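Local coordinates for protein 2,4-dihydroxyhept-2-ene-1,7-dioic acid aldolase (PDB 6BDE) that binds heme b and, as a member of the H-NOX family, probably senses nitric oxide or a related diatomic gas, at residues Lys24-Ser33 with Glu47-Asn58. The protein carries 1 engineered substitution. Numbering follows the deposited sequence.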
ATOM      1  N   LYS A  24      10.511  -6.842  19.439  1.00 59.04           N
ATOM      2  CA  LYS A  24      10.479  -5.599  20.202  1.00 59.83           C
ATOM      3  C   LYS A  24       9.184  -4.833  19.961  1.00 55.44           C
ATOM      4  O   LYS A  24       8.484  -4.466  20.912  1.00 55.79           O
ATOM      5  CB  LYS A  24      11.690  -4.734  19.847  1.00 57.01           C
ATOM      6  CG  LYS A  24      11.655  -3.351  20.477  1.00 59.15           C
ATOM      7  CD  LYS A  24      13.052  -2.788  20.683  1.00 62.47           C
ATOM      8  CE  LYS A  24      12.998  -1.410  21.326  1.00 61.83           C
ATOM      9  NZ  LYS A  24      14.350  -0.904  21.690  1.00 63.47           N
ATOM     10  N   ILE A  25       8.846  -4.582  18.692  1.00 48.88           N
ATOM     11  CA  ILE A  25       7.641  -3.815  18.396  1.00 47.66           C
ATOM     12  C   ILE A  25       6.394  -4.580  18.819  1.00 49.20           C
ATOM     13  O   ILE A  25       5.362  -3.973  19.128  1.00 49.84           O
ATOM     14  CB  ILE A  25       7.593  -3.433  16.903  1.00 46.98           C
ATOM     15  CG1 ILE A  25       7.459  -4.677  16.023  1.00 43.29           C
ATOM     16  CG2 ILE A  25       8.830  -2.634  16.520  1.00 43.92           C
ATOM     17  CD1 ILE A  25       7.234  -4.364  14.558  1.00 45.06           C
ATOM     18  N   ILE A  26       6.463  -5.913  18.848  1.00 52.40           N
ATOM     19  CA  ILE A  26       5.346  -6.701  19.358  1.00 53.10           C
ATOM     20  C   ILE A  26       5.254  -6.567  20.872  1.00 54.10           C
ATOM     21  O   ILE A  26       4.161  -6.431  21.434  1.00 54.13           O
ATOM     22  CB  ILE A  26       5.488  -8.171  18.921  1.00 58.21           C
ATOM     23  CG1 ILE A  26       5.120  -8.326  17.445  1.00 56.91           C
ATOM     24  CG2 ILE A  26       4.621  -9.078  19.783  1.00 63.21           C
ATOM     25  CD1 ILE A  26       5.255  -9.742  16.931  1.00 58.91           C
ATOM     26  N   THR A  27       6.401  -6.592  21.557  1.00 54.51           N
ATOM     27  CA  THR A  27       6.398  -6.440  23.009  1.00 58.34           C
ATOM     28  C   THR A  27       5.932  -5.046  23.419  1.00 57.31           C
ATOM     29  O   THR A  27       5.168  -4.902  24.381  1.00 59.54           O
ATOM     30  CB  THR A  27       7.792  -6.743  23.565  1.00 55.87           C
ATOM     31  OG1 THR A  27       8.034  -8.155  23.501  1.00 71.44           O
ATOM     32  CG2 THR A  27       7.912  -6.287  25.010  1.00 58.70           C
ATOM     33  N   GLN A  28       6.360  -4.011  22.689  1.00 53.59           N
ATOM     34  CA  GLN A  28       5.915  -2.649  22.966  1.00 53.82           C
ATOM     35  C   GLN A  28       4.446  -2.417  22.632  1.00 59.11           C
ATOM     36  O   GLN A  28       3.924  -1.346  22.960  1.00 60.08           O
ATOM     37  CB  GLN A  28       6.765  -1.639  22.188  1.00 52.55           C
ATOM     38  CG  GLN A  28       8.249  -1.675  22.490  1.00 50.24           C
ATOM     39  CD  GLN A  28       9.059  -0.857  21.501  1.00 53.66           C
ATOM     40  OE1 GLN A  28       8.945  -1.035  20.288  1.00 48.40           O
ATOM     41  NE2 GLN A  28       9.881   0.049  22.017  1.00 64.62           N
ATOM     42  N   SER A  29       3.776  -3.378  21.998  1.00 48.98           N
ATOM     43  CA  SER A  29       2.417  -3.208  21.507  1.00 54.01           C
ATOM     44  C   SER A  29       1.457  -4.169  22.202  1.00 65.85           C
ATOM     45  O   SER A  29       1.796  -5.325  22.480  1.00 66.61           O
ATOM     46  CB  SER A  29       2.347  -3.431  19.990  1.00 55.47           C
ATOM     47  OG  SER A  29       3.161  -2.512  19.281  1.00 50.31           O
ATOM     48  N   GLU A  30       0.248  -3.672  22.480  1.00 64.87           N
ATOM     49  CA  GLU A  30      -0.867  -4.486  22.972  1.00 68.35           C
ATOM     50  C   GLU A  30      -2.121  -4.010  22.247  1.00 68.00           C
ATOM     51  O   GLU A  30      -2.609  -2.926  22.578  1.00 82.87           O
ATOM     52  CB  GLU A  30      -1.030  -4.357  24.489  1.00 78.66           C
ATOM     53  CG  GLU A  30       0.267  -4.513  25.289  1.00 88.25           C
ATOM     54  CD  GLU A  30       0.663  -3.219  25.977  1.00 92.26           C
ATOM     55  OE1 GLU A  30       1.282  -2.354  25.310  1.00 93.42           O
ATOM     56  OE2 GLU A  30       0.358  -3.054  27.180  1.00 93.45           O
ATOM     57  N   LEU A  31      -2.674  -4.750  21.261  1.00 65.82           N
ATOM     58  CA  LEU A  31      -2.398  -6.087  20.651  1.00 63.31           C
ATOM     59  C   LEU A  31      -3.215  -7.209  21.304  1.00 65.17           C
ATOM     60  O   LEU A  31      -2.710  -7.994  22.108  1.00 66.37           O
ATOM     61  CB  LEU A  31      -0.914  -6.484  20.621  1.00 68.56           C
ATOM     62  CG  LEU A  31      -0.305  -6.398  19.223  1.00 61.56           C
ATOM     63  CD1 LEU A  31      -0.498  -4.997  18.644  1.00 54.67           C
ATOM     64  CD2 LEU A  31       1.164  -6.801  19.237  1.00 58.08           C
ATOM     65  N   GLU A  32      -4.490  -7.280  20.903  1.00 64.79           N
ATOM     66  CA  GLU A  32      -5.357  -8.384  21.307  1.00 70.02           C
ATOM     67  C   GLU A  32      -4.888  -9.702  20.703  1.00 67.74           C
ATOM     68  O   GLU A  32      -4.990 -10.759  21.339  1.00 68.51           O
ATOM     69  CB  GLU A  32      -6.795  -8.078  20.888  1.00 72.27           C
ATOM     70  CG  GLU A  32      -7.788  -9.216  21.053  1.00 81.47           C
ATOM     71  CD  GLU A  32      -9.152  -8.863  20.489  1.00 87.45           C
ATOM     72  OE1 GLU A  32      -9.339  -7.693  20.094  1.00 86.23           O
ATOM     73  OE2 GLU A  32     -10.031  -9.748  20.437  1.00 91.95           O
ATOM     74  N   SER A  33      -4.371  -9.657  19.472  1.00 64.82           N
ATOM     75  CA  SER A  33      -3.811 -10.846  18.844  1.00 67.44           C
ATOM     76  C   SER A  33      -2.551 -11.328  19.549  1.00 68.83           C
ATOM     77  O   SER A  33      -2.180 -12.498  19.399  1.00 65.94           O
ATOM     78  CB  SER A  33      -3.491 -10.563  17.377  1.00 58.02           C
ATOM     79  OG  SER A  33      -2.316  -9.777  17.265  1.00 59.59           O
ATOM     80  N   GLU A  47      -3.943  -2.359  15.782  1.00 39.85           N
ATOM     81  CA  GLU A  47      -2.787  -3.213  16.021  1.00 41.65           C
ATOM     82  C   GLU A  47      -1.645  -2.853  15.077  1.00 42.84           C
ATOM     83  O   GLU A  47      -0.492  -2.709  15.503  1.00 40.17           O
ATOM     84  CB  GLU A  47      -3.181  -4.680  15.858  1.00 42.25           C
ATOM     85  CG  GLU A  47      -3.784  -5.307  17.103  1.00 49.12           C
ATOM     86  CD  GLU A  47      -3.722  -6.818  17.070  1.00 53.66           C
ATOM     87  OE1 GLU A  47      -2.792  -7.351  16.432  1.00 55.13           O
ATOM     88  OE2 GLU A  47      -4.592  -7.473  17.682  1.00 55.47           O
ATOM     89  N   MET A  48      -1.952  -2.697  13.785  1.00 38.56           N
ATOM     90  CA  MET A  48      -0.927  -2.341  12.809  1.00 37.76           C
ATOM     91  C   MET A  48      -0.375  -0.945  13.069  1.00 35.00           C
ATOM     92  O   MET A  48       0.827  -0.707  12.901  1.00 37.16           O
ATOM     93  CB  MET A  48      -1.503  -2.441  11.395  1.00 39.46           C
ATOM     94  CG  MET A  48      -0.597  -1.904  10.296  1.00 33.67           C
ATOM     95  SD  MET A  48       1.024  -2.694  10.266  1.00 38.26           S
ATOM     96  CE  MET A  48       0.619  -4.270   9.521  1.00 35.94           C
ATOM     97  N   LEU A  49      -1.236  -0.010  13.479  1.00 37.82           N
ATOM     98  CA  LEU A  49      -0.769   1.338  13.789  1.00 36.79           C
ATOM     99  C   LEU A  49       0.228   1.322  14.940  1.00 37.90           C
ATOM    100  O   LEU A  49       1.216   2.066  14.927  1.00 36.67           O
ATOM    101  CB  LEU A  49      -1.958   2.244  14.114  1.00 36.11           C
ATOM    102  CG  LEU A  49      -1.639   3.715  14.384  1.00 37.70           C
ATOM    103  CD1 LEU A  49      -0.920   4.337  13.198  1.00 38.86           C
ATOM    104  CD2 LEU A  49      -2.907   4.489  14.713  1.00 45.50           C
ATOM    105  N   GLN A  50      -0.012   0.476  15.947  1.00 35.87           N
ATOM    106  CA  GLN A  50       0.949   0.324  17.034  1.00 39.16           C
ATOM    107  C   GLN A  50       2.272  -0.225  16.518  1.00 41.36           C
ATOM    108  O   GLN A  50       3.348   0.255  16.895  1.00 43.64           O
ATOM    109  CB  GLN A  50       0.380  -0.596  18.116  1.00 46.83           C
ATOM    110  CG  GLN A  50      -0.736   0.008  18.943  1.00 48.06           C
ATOM    111  CD  GLN A  50      -1.150  -0.894  20.089  1.00 51.67           C
ATOM    112  OE1 GLN A  50      -0.441  -1.013  21.088  1.00 53.40           O
ATOM    113  NE2 GLN A  50      -2.302  -1.540  19.947  1.00 53.21           N
ATOM    114  N   LEU A  51       2.209  -1.243  15.656  1.00 39.13           N
ATOM    115  CA  LEU A  51       3.427  -1.831  15.109  1.00 40.51           C
ATOM    116  C   LEU A  51       4.213  -0.812  14.295  1.00 41.90           C
ATOM    117  O   LEU A  51       5.447  -0.774  14.359  1.00 40.60           O
ATOM    118  CB  LEU A  51       3.080  -3.050  14.252  1.00 39.09           C
ATOM    119  CG  LEU A  51       2.428  -4.233  14.971  1.00 46.94           C
ATOM    120  CD1 LEU A  51       2.008  -5.300  13.971  1.00 48.93           C
ATOM    121  CD2 LEU A  51       3.366  -4.815  16.016  1.00 45.50           C
ATOM    122  N   LEU A  52       3.514   0.029  13.530  1.00 36.46           N
ATOM    123  CA  LEU A  52       4.196   1.030  12.716  1.00 35.07           C
ATOM    124  C   LEU A  52       4.800   2.129  13.580  1.00 38.43           C
ATOM    125  O   LEU A  52       5.942   2.546  13.354  1.00 35.65           O
ATOM    126  CB  LEU A  52       3.227   1.625  11.693  1.00 32.14           C
ATOM    127  CG  LEU A  52       2.759   0.697  10.571  1.00 32.98           C
ATOM    128  CD1 LEU A  52       1.511   1.253   9.903  1.00 35.68           C
ATOM    129  CD2 LEU A  52       3.868   0.485   9.552  1.00 33.05           C
ATOM    130  N   GLN A  53       4.052   2.611  14.576  1.00 32.06           N
ATOM    131  CA  GLN A  53       4.553   3.688  15.424  1.00 33.96           C
ATOM    132  C   GLN A  53       5.761   3.237  16.235  1.00 37.34           C
ATOM    133  O   GLN A  53       6.717   4.001  16.416  1.00 42.17           O
ATOM    134  CB  GLN A  53       3.442   4.189  16.347  1.00 33.23           C
ATOM    135  CG  GLN A  53       2.393   5.042  15.652  1.00 34.51           C
ATOM    136  CD  GLN A  53       1.213   5.360  16.551  1.00 35.78           C
ATOM    137  OE1 GLN A  53       1.046   4.757  17.611  1.00 38.96           O
ATOM    138  NE2 GLN A  53       0.386   6.310  16.130  1.00 41.77           N
ATOM    139  N   ASN A  54       5.737   2.000  16.735  1.00 39.22           N
ATOM    140  CA  ASN A  54       6.859   1.505  17.526  1.00 42.40           C
ATOM    141  C   ASN A  54       8.069   1.214  16.648  1.00 40.04           C
ATOM    142  O   ASN A  54       9.211   1.449  17.059  1.00 42.50           O
ATOM    143  CB  ASN A  54       6.442   0.259  18.306  1.00 48.61           C
ATOM    144  CG  ASN A  54       5.608   0.589  19.527  1.00 50.22           C
ATOM    145  OD1 ASN A  54       5.932   1.502  20.286  1.00 50.21           O
ATOM    146  ND2 ASN A  54       4.524  -0.154  19.723  1.00 52.66           N
ATOM    147  N   LEU A  55       7.839   0.698  15.437  1.00 37.81           N
ATOM    148  CA  LEU A  55       8.944   0.480  14.508  1.00 38.06           C
ATOM    149  C   LEU A  55       9.587   1.800  14.105  1.00 39.14           C
ATOM    150  O   LEU A  55      10.816   1.894  13.995  1.00 39.66           O
ATOM    151  CB  LEU A  55       8.452  -0.276  13.274  1.00 37.87           C
ATOM    152  CG  LEU A  55       9.509  -0.645  12.230  1.00 35.41           C
ATOM    153  CD1 LEU A  55      10.463  -1.691  12.777  1.00 38.34           C
ATOM    154  CD2 LEU A  55       8.853  -1.132  10.947  1.00 37.35           C
ATOM    155  N   SER A  56       8.771   2.834  13.886  1.00 35.69           N
ATOM    156  CA  SER A  56       9.309   4.135  13.504  1.00 39.87           C
ATOM    157  C   SER A  56      10.150   4.737  14.622  1.00 40.43           C
ATOM    158  O   SER A  56      11.211   5.317  14.367  1.00 44.80           O
ATOM    159  CB  SER A  56       8.170   5.079  13.121  1.00 37.24           C
ATOM    160  OG  SER A  56       8.672   6.322  12.662  1.00 39.26           O
ATOM    161  N   ALA A  57       9.692   4.609  15.869  1.00 39.28           N
ATOM    162  CA  ALA A  57      10.453   5.148  16.992  1.00 38.35           C
ATOM    163  C   ALA A  57      11.750   4.377  17.202  1.00 44.19           C
ATOM    164  O   ALA A  57      12.783   4.970  17.538  1.00 49.04           O
ATOM    165  CB  ALA A  57       9.604   5.126  18.262  1.00 43.16           C
ATOM    166  N   ASN A  58      11.721   3.059  17.002  1.00 43.66           N
ATOM    167  CA  ASN A  58      12.907   2.249  17.255  1.00 44.73           C
ATOM    168  C   ASN A  58      13.947   2.424  16.154  1.00 47.16           C
ATOM    169  O   ASN A  58      15.151   2.476  16.434  1.00 48.07           O
ATOM    170  CB  ASN A  58      12.510   0.779  17.395  1.00 51.00           C
ATOM    171  CG  ASN A  58      11.663   0.521  18.624  1.00 50.31           C
ATOM    172  OD1 ASN A  58      11.573   1.365  19.516  1.00 53.71           O
ATOM    173  ND2 ASN A  58      11.025  -0.641  18.672  1.00 50.02           N
TER
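Lys24 lays the methylene groups of its extended chain against the amide of Asn58, CG coming within 3.3 Å of ND2. One residue on, Ile25 acts as a knob in the hole formed by Leu51, Asn54, Leu55 and Asn58; CG1, set between the backbone N and the carbonyl carbon (chi1 65°), is directed at Leu51 while CG2 rests on the backbone between Asn54 and Leu55. Gln28 then meets Asn58 head-on, amide to amide and nearly coplanar, in a reciprocal pair: Asn58 ND2 donates to Gln28 OE1 at 2.7 Å, and Gln28 NE2 returns a longer bond to Asn58 OD1 in the carbonyl plane. Ser29 OG donates to Ile25 O and accepts from Asn54 ND2 at 2.8 Å, joining the turn after Ile25 to helix 45-59. In the helical N-terminal part of this H-NOX fold, helix 45-59 thus offers one side to helix 19-27 and its following loop, while Met48, Leu52 and Leu55 touch Phe9 of helix 3-17. Gln50 reads the backbone of Glu30 twice, OE1 taking its N-H at 3.1 Å and NE2 reaching its O at 3.0 Å, well above the carbonyl plane. Past the cis peptide before Leu31, CD1 of that leucine packs on Glu47 CG at 3.6 Å. Both carboxylate oxygens of Glu47 take Ser33 on their syn sides, somewhat out of plane, OE2 from the backbone N at 2.8 Å and OE1 from OG at 2.6 Å, while Tyr37 OH also bonds OE1. With an alanine at Glu47, the Ser33 N-H and the hydroxyls of Ser33 and Tyr37 would probably lose their shared carboxylate partner, weakening the hold on the Ser33 end. Ser33 OG also bonds Gly35 N.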